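Local coordinates for allantoicase (Saccharomyces cerevisiae, PDB 1O59), which hydrolyses allantoate to (S)-ureidoglycolate and urea, a step of allantoin degradation that lets yeast use purines as secondary nitrogen sources, at residues 44-49 with 56-61; 50-55 with 81-86; 113-118 with 186-191. All coordinates share one frame; numbering follows the deposited sequence.

Contact 1 of 3, residues 44-49 with 56-61; sequences GQVVSF and SAENLI
V46, on strand 45-49, faces E58 in the short 3-10 segment 57-59 with their CA atoms 6.1 Å apart, and the backbones diverge to 7.3 Å between the CA atoms of G44 and I61. V46 has the largest share of the contact, closely followed by I61 and A57. Its CG2 rests 3.9 Å from E58 CA and also meets A57 O and I61 CD1, while CG1, anti to the backbone N (chi1 178°), lies 4.2 Å from A57 CB. F49 adds its ring, with CD2 4.2 Å from the same A57 CB. V46 and F49 can both face the loop because V47 and S48 form a classic beta bulge opposite I97 of strand 94-99, which shifts the facing by one residue. At the other end I61 reaches across with its tip, CD1 standing 3.3 Å from G44 O; an extended chi2 of 171° carries CD1 forward. With no side chain at G44, its backbone itself is the surface this methyl meets. The small A57 lets the 3-10 turn come close to V46. Since the contact is apolar, it imposes shape rather than direction: backbone polarity is met elsewhere, as where A57 O accepts from L60 N at 3.0 Å.

Contact 2 of 3, residues 50-55 with 81-86; sequences SDEWFA and DGWETR
D51 and R86 meet with their flat ends stacked: D51 CG lies 4.1 Å from the guanidinium plane of R86, over its centre, and the two planes are only 18° apart. No N-H of the guanidinium points at the carboxylate, so the long salt bridge between them is a matter of charge alone; R86 NH1 has its closer partner in D94. What grips D51 is backbone. Its OD2 accepts from R86 N at 2.8 Å and from W53 N at 3.1 Å, the donors approaching from opposite faces of the carboxylate, and the second bond makes an Asx turn. An aspartate fits because its short chain can serve both. D51 O in turn takes the indole N-H of W83, with NE1 at 2.8 Å and the acceptor 2° from the ring plane, which satisfies the one polar atom of the buried W83 side chain. Further on, E84 O accepts from F54 N at 2.9 Å and weakly from A55 N, while E84 N donates to A55 O at 3.1 Å. F54 CB packs 3.5 Å from E84 OE1, and F54 CD2 brings the ring edge 3.5 Å from T85 O. Outside the pair, E84 OE2 accepts from N120, and both S50 OG and T85 OG1 are bonded to D94. F54 and A55 together facing E84 form a classic beta bulge on a single antiparallel bridge, which pairs loop 50-55 with the short strand 83-84, whose W83 also bonds to I187 of strand 186-196, within an allantoicase repeat.

Contact 3 of 3, residues 113-118 with 186-191; sequences DTAFFN and GIARFR
A classic beta bulge, with A188 and R189 together facing D113, ties the end of strand 105-113 to strand 186-196 in the antiparallel sheet. D113 N donates to R189 O at 2.9 Å, and D113 O takes two bonds in return, from R189 N at 3.0 Å on a lone pair and from A188 N at 2.7 Å, nearly along the C=O axis. Beyond the bridge the chain leaves the sheet through an Asx turn, A115 N donating to D113 OD1 at 3.0 Å, and a type II turn from T114 to F117. That turn brings F117 back over the strand. G186 CA sits 3.6 Å from the ring centroid and 4° off the ring normal, a CH-pi contact for which glycine is well suited, as a CB there would run into F117 CD1. F117 CE2 reaches 3.5 Å from A188 N, and Y80 stacks on the F117 ring. An alanine at F117 would probably open a gap above G186 and leave the Y80 ring without its stacking partner. A115 CB and A188 CB, both small, touch at 3.9 Å. Chemically, three backbone bonds fix the register while the aromatic face covers the buried glycine backbone beside them.

In the fold
The three contacts share one allantoicase repeat, and their centres lie close: about 10 Å between contacts 1 and 2, 11 Å between 2 and 3, 13 Å between 1 and 3. Contacts 1 and 2 alternate along the chain, and a probable hydrogen bond from A57 N to E52 OE2 (3.2 Å) joins them. Contacts 2 and 3 meet in one sheet, where strands 83-84 and 186-196 are neighbours: W83 N lies 2.7 Å from I187 O, and D81 OD1 forms a salt bridge with R189 NH1 at 2.9 Å. Contact 1 reaches contact 3 through L60 O and F190 N, 2.8 Å apart. Segment 186-191 is thus met by segments 56-61, 81-86 and 113-118, one from each contact.

Contact 1 of 3, residues 44-49 with 56-61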
ATOM      1  N   GLY A  44      -1.562  -1.390   9.211  1.00 63.65           N
ATOM      2  CA  GLY A  44      -0.254  -1.612   9.808  1.00 64.25           C
ATOM      3  C   GLY A  44      -0.142  -0.950  11.176  1.00 64.64           C
ATOM      4  O   GLY A  44      -0.663   0.154  11.374  1.00 65.50           O
ATOM      5  N   GLN A  45       0.532  -1.616  12.110  1.00 64.51           N
ATOM      6  CA  GLN A  45       0.616  -1.165  13.492  1.00 65.30           C
ATOM      7  C   GLN A  45       1.996  -1.328  14.074  1.00 64.58           C
ATOM      8  O   GLN A  45       2.592  -2.410  13.982  1.00 64.29           O
ATOM      9  CB  GLN A  45      -0.306  -1.993  14.370  1.00 65.57           C
ATOM     10  CG  GLN A  45      -1.642  -1.371  14.667  1.00 70.15           C
ATOM     11  CD  GLN A  45      -2.715  -2.445  14.893  1.00 76.06           C
ATOM     12  OE1 GLN A  45      -2.437  -3.505  15.501  1.00 77.61           O
ATOM     13  NE2 GLN A  45      -3.932  -2.193  14.379  1.00 79.68           N
ATOM     14  N   VAL A  46       2.461  -0.281  14.739  1.00 63.53           N
ATOM     15  CA  VAL A  46       3.668  -0.384  15.521  1.00 63.22           C
ATOM     16  C   VAL A  46       3.361  -1.089  16.834  1.00 62.22           C
ATOM     17  O   VAL A  46       2.586  -0.612  17.649  1.00 62.89           O
ATOM     18  CB  VAL A  46       4.335   0.986  15.758  1.00 63.05           C
ATOM     19  CG1 VAL A  46       5.569   0.820  16.610  1.00 63.18           C
ATOM     20  CG2 VAL A  46       4.711   1.634  14.412  1.00 63.87           C
ATOM     21  N   VAL A  47       4.014  -2.230  17.017  1.00 61.52           N
ATOM     22  CA  VAL A  47       3.872  -3.080  18.183  1.00 60.40           C
ATOM     23  C   VAL A  47       4.815  -2.626  19.265  1.00 59.33           C
ATOM     24  O   VAL A  47       4.439  -2.543  20.435  1.00 58.77           O
ATOM     25  CB  VAL A  47       4.250  -4.539  17.859  1.00 60.38           C
ATOM     26  CG1 VAL A  47       4.175  -5.437  19.137  1.00 61.26           C
ATOM     27  CG2 VAL A  47       3.395  -5.086  16.733  1.00 60.68           C
ATOM     28  N   SER A  48       6.060  -2.376  18.881  1.00 58.15           N
ATOM     29  CA  SER A  48       7.071  -2.017  19.850  1.00 57.58           C
ATOM     30  C   SER A  48       8.260  -1.343  19.239  1.00 57.01           C
ATOM     31  O   SER A  48       8.386  -1.285  18.036  1.00 56.44           O
ATOM     32  CB  SER A  48       7.550  -3.262  20.589  1.00 58.06           C
ATOM     33  OG  SER A  48       8.215  -2.875  21.799  1.00 58.88           O
ATOM     34  N   PHE A  49       9.154  -0.842  20.088  1.00 57.47           N
ATOM     35  CA  PHE A  49      10.340  -0.157  19.605  1.00 58.06           C
ATOM     36  C   PHE A  49      11.320  -0.112  20.758  1.00 57.93           C
ATOM     37  O   PHE A  49      10.941  -0.258  21.927  1.00 57.16           O
ATOM     38  CB  PHE A  49       9.990   1.262  19.078  1.00 58.97           C
ATOM     39  CG  PHE A  49       9.091   2.030  20.017  1.00 60.31           C
ATOM     40  CD1 PHE A  49       9.632   2.761  21.078  1.00 61.46           C
ATOM     41  CD2 PHE A  49       7.701   1.956  19.894  1.00 61.02           C
ATOM     42  CE1 PHE A  49       8.805   3.416  21.984  1.00 61.44           C
ATOM     43  CE2 PHE A  49       6.874   2.628  20.789  1.00 61.71           C
ATOM     44  CZ  PHE A  49       7.429   3.352  21.847  1.00 61.08           C
ATOM     45  N   SER A  56       8.382   9.905  16.980  1.00 62.61           N
ATOM     46  CA  SER A  56       7.718   8.605  17.147  1.00 63.36           C
ATOM     47  C   SER A  56       7.953   7.688  16.021  1.00 63.19           C
ATOM     48  O   SER A  56       7.833   8.088  14.881  1.00 62.36           O
ATOM     49  CB  SER A  56       6.195   8.724  17.209  1.00 63.09           C
ATOM     50  OG  SER A  56       5.859   9.808  18.031  1.00 68.11           O
ATOM     51  N   ALA A  57       8.145   6.426  16.381  1.00 64.15           N
ATOM     52  CA  ALA A  57       8.179   5.302  15.460  1.00 64.46           C
ATOM     53  C   ALA A  57       6.946   5.222  14.583  1.00 65.02           C
ATOM     54  O   ALA A  57       7.005   4.829  13.442  1.00 64.85           O
ATOM     55  CB  ALA A  57       8.337   4.016  16.257  1.00 64.90           C
ATOM     56  N   GLU A  58       5.818   5.620  15.123  1.00 66.55           N
ATOM     57  CA  GLU A  58       4.542   5.564  14.405  1.00 67.95           C
ATOM     58  C   GLU A  58       4.528   6.371  13.115  1.00 66.30           C
ATOM     59  O   GLU A  58       3.721   6.079  12.206  1.00 66.69           O
ATOM     60  CB  GLU A  58       3.420   6.089  15.302  1.00 67.88           C
ATOM     61  CG  GLU A  58       2.188   5.236  15.250  1.00 71.65           C
ATOM     62  CD  GLU A  58       1.031   5.857  16.001  1.00 73.36           C
ATOM     63  OE1 GLU A  58       1.268   6.367  17.161  1.00 81.13           O
ATOM     64  OE2 GLU A  58      -0.111   5.816  15.433  1.00 78.87           O
ATOM     65  N   ASN A  59       5.389   7.389  13.046  1.00 64.47           N
ATOM     66  CA  ASN A  59       5.498   8.205  11.836  1.00 63.09           C
ATOM     67  C   ASN A  59       5.940   7.415  10.616  1.00 62.12           C
ATOM     68  O   ASN A  59       5.545   7.745   9.501  1.00 62.58           O
ATOM     69  CB  ASN A  59       6.425   9.405  12.040  1.00 62.56           C
ATOM     70  CG  ASN A  59       5.866  10.433  13.013  1.00 61.03           C
ATOM     71  OD1 ASN A  59       6.574  10.891  13.911  1.00 62.09           O
ATOM     72  ND2 ASN A  59       4.606  10.783  12.852  1.00 57.10           N
ATOM     73  N   LEU A  60       6.710   6.354  10.830  1.00 61.07           N
ATOM     74  CA  LEU A  60       7.313   5.576   9.728  1.00 59.96           C
ATOM     75  C   LEU A  60       6.324   5.035   8.738  1.00 59.39           C
ATOM     76  O   LEU A  60       6.669   4.898   7.565  1.00 58.89           O
ATOM     77  CB  LEU A  60       8.080   4.380  10.271  1.00 59.55           C
ATOM     78  CG  LEU A  60       9.282   4.656  11.153  1.00 60.24           C
ATOM     79  CD1 LEU A  60       9.752   3.385  11.821  1.00 60.91           C
ATOM     80  CD2 LEU A  60      10.406   5.243  10.342  1.00 61.56           C
ATOM     81  N   ILE A  61       5.117   4.691   9.205  1.00 59.55           N
ATOM     82  CA  ILE A  61       4.119   4.002   8.353  1.00 59.75           C
ATOM     83  C   ILE A  61       2.944   4.862   7.909  1.00 60.60           C
ATOM     84  O   ILE A  61       1.986   4.344   7.275  1.00 60.59           O
ATOM     85  CB  ILE A  61       3.572   2.723   9.006  1.00 59.55           C
ATOM     86  CG1 ILE A  61       2.951   2.998  10.370  1.00 59.78           C
ATOM     87  CG2 ILE A  61       4.668   1.678   9.166  1.00 59.99           C
ATOM     88  CD1 ILE A  61       2.202   1.769  10.925  1.00 60.27           C
TER

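Contact 2 of 3, residues 50-55 with 81-86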
ATOM      1  N   SER A  50      12.588   0.055  20.400  1.00 57.94           N
ATOM      2  CA  SER A  50      13.673   0.192  21.360  1.00 57.97           C
ATOM      3  C   SER A  50      13.653   1.559  22.033  1.00 58.50           C
ATOM      4  O   SER A  50      13.979   1.698  23.198  1.00 58.65           O
ATOM      5  CB  SER A  50      15.025   0.028  20.635  1.00 57.95           C
ATOM      6  OG  SER A  50      15.172   0.955  19.572  1.00 55.73           O
ATOM      7  N   ASP A  51      13.328   2.573  21.250  1.00 59.32           N
ATOM      8  CA  ASP A  51      13.485   3.957  21.638  1.00 59.73           C
ATOM      9  C   ASP A  51      12.789   4.803  20.585  1.00 60.48           C
ATOM     10  O   ASP A  51      12.610   4.355  19.485  1.00 61.64           O
ATOM     11  CB  ASP A  51      14.949   4.359  21.683  1.00 59.15           C
ATOM     12  CG  ASP A  51      15.146   5.730  22.289  1.00 58.62           C
ATOM     13  OD1 ASP A  51      14.964   5.860  23.519  1.00 58.97           O
ATOM     14  OD2 ASP A  51      15.441   6.738  21.629  1.00 54.62           O
ATOM     15  N   GLU A  52      12.458   6.038  20.946  1.00 61.29           N
ATOM     16  CA  GLU A  52      11.562   6.938  20.221  1.00 61.46           C
ATOM     17  C   GLU A  52      11.864   8.374  20.694  1.00 60.75           C
ATOM     18  O   GLU A  52      11.010   9.253  20.580  1.00 62.30           O
ATOM     19  CB  GLU A  52      10.127   6.615  20.703  1.00 61.86           C
ATOM     20  CG  GLU A  52       9.143   6.326  19.627  1.00 63.38           C
ATOM     21  CD  GLU A  52       7.691   6.340  20.089  1.00 62.75           C
ATOM     22  OE1 GLU A  52       7.343   6.786  21.200  1.00 62.70           O
ATOM     23  OE2 GLU A  52       6.871   5.936  19.264  1.00 68.27           O
ATOM     24  N   TRP A  53      13.023   8.612  21.282  1.00 59.65           N
ATOM     25  CA  TRP A  53      13.213   9.785  22.098  1.00 59.43           C
ATOM     26  C   TRP A  53      12.817  11.090  21.395  1.00 59.83           C
ATOM     27  O   TRP A  53      12.108  11.920  21.976  1.00 60.23           O
ATOM     28  CB  TRP A  53      14.650   9.877  22.657  1.00 59.60           C
ATOM     29  CG  TRP A  53      14.818  11.136  23.417  1.00 59.46           C
ATOM     30  CD1 TRP A  53      15.208  12.348  22.917  1.00 60.55           C
ATOM     31  CD2 TRP A  53      14.509  11.355  24.790  1.00 60.05           C
ATOM     32  NE1 TRP A  53      15.173  13.304  23.900  1.00 61.26           N
ATOM     33  CE2 TRP A  53      14.749  12.724  25.064  1.00 59.19           C
ATOM     34  CE3 TRP A  53      14.066  10.530  25.834  1.00 61.70           C
ATOM     35  CZ2 TRP A  53      14.556  13.291  26.328  1.00 61.25           C
ATOM     36  CZ3 TRP A  53      13.886  11.110  27.132  1.00 61.41           C
ATOM     37  CH2 TRP A  53      14.123  12.473  27.350  1.00 60.81           C
ATOM     38  N   PHE A  54      13.276  11.286  20.168  1.00 59.80           N
ATOM     39  CA  PHE A  54      13.088  12.569  19.483  1.00 60.10           C
ATOM     40  C   PHE A  54      11.848  12.639  18.598  1.00 60.42           C
ATOM     41  O   PHE A  54      11.382  13.739  18.284  1.00 60.37           O
ATOM     42  CB  PHE A  54      14.324  12.935  18.673  1.00 59.99           C
ATOM     43  CG  PHE A  54      15.490  13.363  19.522  1.00 60.00           C
ATOM     44  CD1 PHE A  54      15.453  14.561  20.218  1.00 60.31           C
ATOM     45  CD2 PHE A  54      16.631  12.562  19.626  1.00 61.22           C
ATOM     46  CE1 PHE A  54      16.541  14.967  21.010  1.00 62.11           C
ATOM     47  CE2 PHE A  54      17.705  12.943  20.423  1.00 62.15           C
ATOM     48  CZ  PHE A  54      17.665  14.149  21.123  1.00 61.24           C
ATOM     49  N   ALA A  55      11.321  11.489  18.192  1.00 60.49           N
ATOM     50  CA  ALA A  55      10.244  11.463  17.222  1.00 61.22           C
ATOM     51  C   ALA A  55       9.701  10.054  17.128  1.00 62.03           C
ATOM     52  O   ALA A  55      10.490   9.118  17.184  1.00 62.72           O
ATOM     53  CB  ALA A  55      10.751  11.933  15.872  1.00 61.43           C
ATOM     54  N   ASP A  81       9.117  14.671  11.395  1.00 71.98           N
ATOM     55  CA  ASP A  81       8.130  13.798  10.796  1.00 69.40           C
ATOM     56  C   ASP A  81       8.818  12.487  10.502  1.00 67.19           C
ATOM     57  O   ASP A  81       9.278  12.216   9.377  1.00 66.40           O
ATOM     58  CB  ASP A  81       7.571  14.437   9.541  1.00 69.42           C
ATOM     59  CG  ASP A  81       6.359  13.711   9.007  1.00 69.65           C
ATOM     60  OD1 ASP A  81       6.047  12.574   9.466  1.00 68.44           O
ATOM     61  OD2 ASP A  81       5.658  14.225   8.113  1.00 70.03           O
ATOM     62  N   GLY A  82       8.923  11.687  11.553  1.00 64.70           N
ATOM     63  CA  GLY A  82       9.764  10.513  11.510  1.00 63.16           C
ATOM     64  C   GLY A  82      10.021   9.841  12.821  1.00 61.69           C
ATOM     65  O   GLY A  82       9.532  10.254  13.876  1.00 62.63           O
ATOM     66  N   TRP A  83      10.800   8.786  12.744  1.00 60.30           N
ATOM     67  CA  TRP A  83      11.278   8.078  13.915  1.00 59.85           C
ATOM     68  C   TRP A  83      12.707   8.525  14.172  1.00 59.45           C
ATOM     69  O   TRP A  83      13.538   8.455  13.261  1.00 59.48           O
ATOM     70  CB  TRP A  83      11.261   6.581  13.642  1.00 60.11           C
ATOM     71  CG  TRP A  83      11.807   5.738  14.744  1.00 59.10           C
ATOM     72  CD1 TRP A  83      11.602   5.909  16.071  1.00 59.70           C
ATOM     73  CD2 TRP A  83      12.628   4.594  14.606  1.00 58.81           C
ATOM     74  NE1 TRP A  83      12.244   4.936  16.783  1.00 59.59           N
ATOM     75  CE2 TRP A  83      12.881   4.099  15.905  1.00 60.93           C
ATOM     76  CE3 TRP A  83      13.181   3.908  13.502  1.00 60.83           C
ATOM     77  CZ2 TRP A  83      13.669   2.934  16.148  1.00 60.92           C
ATOM     78  CZ3 TRP A  83      13.964   2.744  13.738  1.00 60.12           C
ATOM     79  CH2 TRP A  83      14.201   2.281  15.054  1.00 60.18           C
ATOM     80  N   GLU A  84      12.985   9.027  15.366  1.00 58.09           N
ATOM     81  CA  GLU A  84      14.334   9.371  15.710  1.00 58.21           C
ATOM     82  C   GLU A  84      14.653   9.031  17.163  1.00 58.11           C
ATOM     83  O   GLU A  84      13.886   9.365  18.081  1.00 58.47           O
ATOM     84  CB  GLU A  84      14.638  10.856  15.434  1.00 58.48           C
ATOM     85  CG  GLU A  84      16.106  11.197  15.675  1.00 57.72           C
ATOM     86  CD  GLU A  84      16.403  12.675  15.685  1.00 59.33           C
ATOM     87  OE1 GLU A  84      15.463  13.474  15.452  1.00 61.24           O
ATOM     88  OE2 GLU A  84      17.596  13.033  15.903  1.00 59.01           O
ATOM     89  N   THR A  85      15.795   8.367  17.357  1.00 57.09           N
ATOM     90  CA  THR A  85      16.176   7.842  18.663  1.00 56.58           C
ATOM     91  C   THR A  85      17.258   8.650  19.306  1.00 55.90           C
ATOM     92  O   THR A  85      17.885   9.479  18.676  1.00 55.69           O
ATOM     93  CB  THR A  85      16.652   6.383  18.540  1.00 56.90           C
ATOM     94  OG1 THR A  85      17.749   6.263  17.606  1.00 55.07           O
ATOM     95  CG2 THR A  85      15.475   5.502  17.991  1.00 57.05           C
ATOM     96  N   ARG A  86      17.452   8.420  20.593  1.00 55.33           N
ATOM     97  CA  ARG A  86      18.494   9.115  21.334  1.00 54.91           C
ATOM     98  C   ARG A  86      19.867   8.739  20.785  1.00 54.51           C
ATOM     99  O   ARG A  86      20.029   7.724  20.096  1.00 54.96           O
ATOM    100  CB  ARG A  86      18.406   8.791  22.828  1.00 54.78           C
ATOM    101  CG  ARG A  86      18.354   7.297  23.157  1.00 54.52           C
ATOM    102  CD  ARG A  86      19.678   6.546  23.224  1.00 54.38           C
ATOM    103  NE  ARG A  86      19.373   5.129  23.151  1.00 55.38           N
ATOM    104  CZ  ARG A  86      19.019   4.496  22.047  1.00 55.31           C
ATOM    105  NH1 ARG A  86      18.995   5.113  20.867  1.00 56.36           N
ATOM    106  NH2 ARG A  86      18.689   3.225  22.123  1.00 56.35           N
TER

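Contact 3 of 3, residues 113-118 with 186-191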
ATOM      1  N   ASP A 113      12.993   6.067   3.605  1.00 60.47           N
ATOM      2  CA  ASP A 113      13.141   7.512   3.403  1.00 60.66           C
ATOM      3  C   ASP A 113      13.740   8.198   4.656  1.00 59.91           C
ATOM      4  O   ASP A 113      13.105   8.266   5.723  1.00 60.68           O
ATOM      5  CB  ASP A 113      11.768   8.119   3.050  1.00 60.70           C
ATOM      6  CG  ASP A 113      11.853   9.567   2.489  1.00 62.04           C
ATOM      7  OD1 ASP A 113      12.973  10.187   2.407  1.00 61.29           O
ATOM      8  OD2 ASP A 113      10.808  10.159   2.109  1.00 63.75           O
ATOM      9  N   THR A 114      14.947   8.717   4.524  1.00 58.95           N
ATOM     10  CA  THR A 114      15.593   9.478   5.597  1.00 58.57           C
ATOM     11  C   THR A 114      15.341  10.979   5.480  1.00 58.85           C
ATOM     12  O   THR A 114      16.105  11.764   6.011  1.00 59.27           O
ATOM     13  CB  THR A 114      17.134   9.213   5.597  1.00 58.21           C
ATOM     14  OG1 THR A 114      17.690   9.473   4.304  1.00 55.83           O
ATOM     15  CG2 THR A 114      17.456   7.752   5.831  1.00 56.84           C
ATOM     16  N   ALA A 115      14.277  11.381   4.786  1.00 59.48           N
ATOM     17  CA  ALA A 115      13.941  12.805   4.568  1.00 59.74           C
ATOM     18  C   ALA A 115      14.141  13.717   5.768  1.00 60.75           C
ATOM     19  O   ALA A 115      13.604  13.470   6.865  1.00 61.28           O
ATOM     20  CB  ALA A 115      12.504  12.941   4.077  1.00 59.72           C
ATOM     21  N   PHE A 116      14.907  14.783   5.536  1.00 61.63           N
ATOM     22  CA  PHE A 116      15.207  15.829   6.533  1.00 62.41           C
ATOM     23  C   PHE A 116      16.150  15.403   7.665  1.00 62.57           C
ATOM     24  O   PHE A 116      16.467  16.220   8.539  1.00 62.80           O
ATOM     25  CB  PHE A 116      13.923  16.460   7.117  1.00 62.73           C
ATOM     26  CG  PHE A 116      12.961  16.943   6.076  1.00 62.78           C
ATOM     27  CD1 PHE A 116      13.289  17.997   5.258  1.00 64.19           C
ATOM     28  CD2 PHE A 116      11.736  16.313   5.895  1.00 64.90           C
ATOM     29  CE1 PHE A 116      12.401  18.422   4.279  1.00 65.06           C
ATOM     30  CE2 PHE A 116      10.846  16.723   4.927  1.00 63.18           C
ATOM     31  CZ  PHE A 116      11.170  17.777   4.124  1.00 64.54           C
ATOM     32  N   PHE A 117      16.578  14.136   7.677  1.00 62.44           N
ATOM     33  CA  PHE A 117      17.665  13.718   8.562  1.00 62.08           C
ATOM     34  C   PHE A 117      18.923  13.851   7.721  1.00 62.30           C
ATOM     35  O   PHE A 117      19.232  12.986   6.916  1.00 62.67           O
ATOM     36  CB  PHE A 117      17.442  12.311   9.097  1.00 61.60           C
ATOM     37  CG  PHE A 117      16.195  12.181   9.903  1.00 60.50           C
ATOM     38  CD1 PHE A 117      16.127  12.731  11.186  1.00 60.25           C
ATOM     39  CD2 PHE A 117      15.074  11.549   9.381  1.00 60.01           C
ATOM     40  CE1 PHE A 117      14.983  12.624  11.954  1.00 59.03           C
ATOM     41  CE2 PHE A 117      13.907  11.439  10.148  1.00 62.03           C
ATOM     42  CZ  PHE A 117      13.870  11.975  11.446  1.00 60.47           C
ATOM     43  N   ASN A 118      19.580  15.003   7.853  1.00 62.84           N
ATOM     44  CA  ASN A 118      20.724  15.353   7.029  1.00 63.66           C
ATOM     45  C   ASN A 118      21.994  15.177   7.844  1.00 62.84           C
ATOM     46  O   ASN A 118      22.648  16.122   8.163  1.00 63.22           O
ATOM     47  CB  ASN A 118      20.593  16.790   6.468  1.00 63.82           C
ATOM     48  CG  ASN A 118      21.345  16.975   5.142  1.00 67.78           C
ATOM     49  OD1 ASN A 118      21.173  16.197   4.199  1.00 73.39           O
ATOM     50  ND2 ASN A 118      22.166  18.020   5.057  1.00 70.58           N
ATOM     51  N   GLY A 186      17.747   8.748  12.626  1.00 57.16           N
ATOM     52  CA  GLY A 186      16.405   9.080  12.181  1.00 57.41           C
ATOM     53  C   GLY A 186      16.042   8.433  10.862  1.00 58.04           C
ATOM     54  O   GLY A 186      16.893   8.254   9.962  1.00 57.55           O
ATOM     55  N   ILE A 187      14.770   8.075  10.770  1.00 58.33           N
ATOM     56  CA  ILE A 187      14.164   7.638   9.536  1.00 59.26           C
ATOM     57  C   ILE A 187      12.758   8.256   9.445  1.00 59.64           C
ATOM     58  O   ILE A 187      11.952   8.126  10.366  1.00 59.31           O
ATOM     59  CB  ILE A 187      14.066   6.093   9.481  1.00 59.53           C
ATOM     60  CG1 ILE A 187      15.470   5.438   9.477  1.00 59.82           C
ATOM     61  CG2 ILE A 187      13.268   5.646   8.236  1.00 59.79           C
ATOM     62  CD1 ILE A 187      15.431   3.921   9.708  1.00 58.99           C
ATOM     63  N   ALA A 188      12.466   8.859   8.298  1.00 59.92           N
ATOM     64  CA  ALA A 188      11.177   9.494   8.047  1.00 60.14           C
ATOM     65  C   ALA A 188      10.090   8.451   7.749  1.00 60.28           C
ATOM     66  O   ALA A 188       9.077   8.389   8.471  1.00 61.08           O
ATOM     67  CB  ALA A 188      11.308  10.507   6.902  1.00 59.74           C
ATOM     68  N   ARG A 189      10.319   7.613   6.731  1.00 60.21           N
ATOM     69  CA  ARG A 189       9.320   6.629   6.305  1.00 60.51           C
ATOM     70  C   ARG A 189       9.884   5.273   6.044  1.00 60.77           C
ATOM     71  O   ARG A 189      11.028   5.141   5.552  1.00 61.66           O
ATOM     72  CB  ARG A 189       8.587   7.064   5.034  1.00 60.23           C
ATOM     73  CG  ARG A 189       7.639   8.258   5.213  1.00 59.04           C
ATOM     74  CD  ARG A 189       6.488   8.014   6.156  1.00 59.52           C
ATOM     75  NE  ARG A 189       5.608   9.200   6.222  1.00 59.68           N
ATOM     76  CZ  ARG A 189       5.811  10.261   7.000  1.00 59.82           C
ATOM     77  NH1 ARG A 189       6.823  10.319   7.855  1.00 60.12           N
ATOM     78  NH2 ARG A 189       4.952  11.259   6.956  1.00 60.47           N
ATOM     79  N   PHE A 190       9.061   4.261   6.318  1.00 61.07           N
ATOM     80  CA  PHE A 190       9.405   2.864   5.972  1.00 61.48           C
ATOM     81  C   PHE A 190       8.242   2.152   5.294  1.00 61.68           C
ATOM     82  O   PHE A 190       7.207   1.928   5.914  1.00 63.09           O
ATOM     83  CB  PHE A 190       9.848   2.112   7.227  1.00 61.51           C
ATOM     84  CG  PHE A 190      10.139   0.630   7.021  1.00 61.60           C
ATOM     85  CD1 PHE A 190      10.783   0.152   5.854  1.00 62.93           C
ATOM     86  CD2 PHE A 190       9.812  -0.286   8.025  1.00 60.80           C
ATOM     87  CE1 PHE A 190      11.058  -1.208   5.689  1.00 61.64           C
ATOM     88  CE2 PHE A 190      10.114  -1.639   7.875  1.00 61.54           C
ATOM     89  CZ  PHE A 190      10.736  -2.098   6.702  1.00 61.74           C
ATOM     90  N   ARG A 191       8.408   1.834   4.013  1.00 62.28           N
ATOM     91  CA  ARG A 191       7.429   1.052   3.258  1.00 62.25           C
ATOM     92  C   ARG A 191       7.978  -0.354   3.031  1.00 62.04           C
ATOM     93  O   ARG A 191       9.121  -0.500   2.664  1.00 62.44           O
ATOM     94  CB  ARG A 191       7.204   1.684   1.874  1.00 62.64           C
ATOM     95  CG  ARG A 191       6.994   3.189   1.837  1.00 62.99           C
ATOM     96  CD  ARG A 191       5.926   3.682   2.780  1.00 63.40           C
ATOM     97  NE  ARG A 191       5.579   5.108   2.636  1.00 62.33           N
ATOM     98  CZ  ARG A 191       4.811   5.764   3.516  1.00 62.79           C
ATOM     99  NH1 ARG A 191       4.380   5.136   4.609  1.00 62.83           N
ATOM    100  NH2 ARG A 191       4.494   7.042   3.330  1.00 62.53           N
TER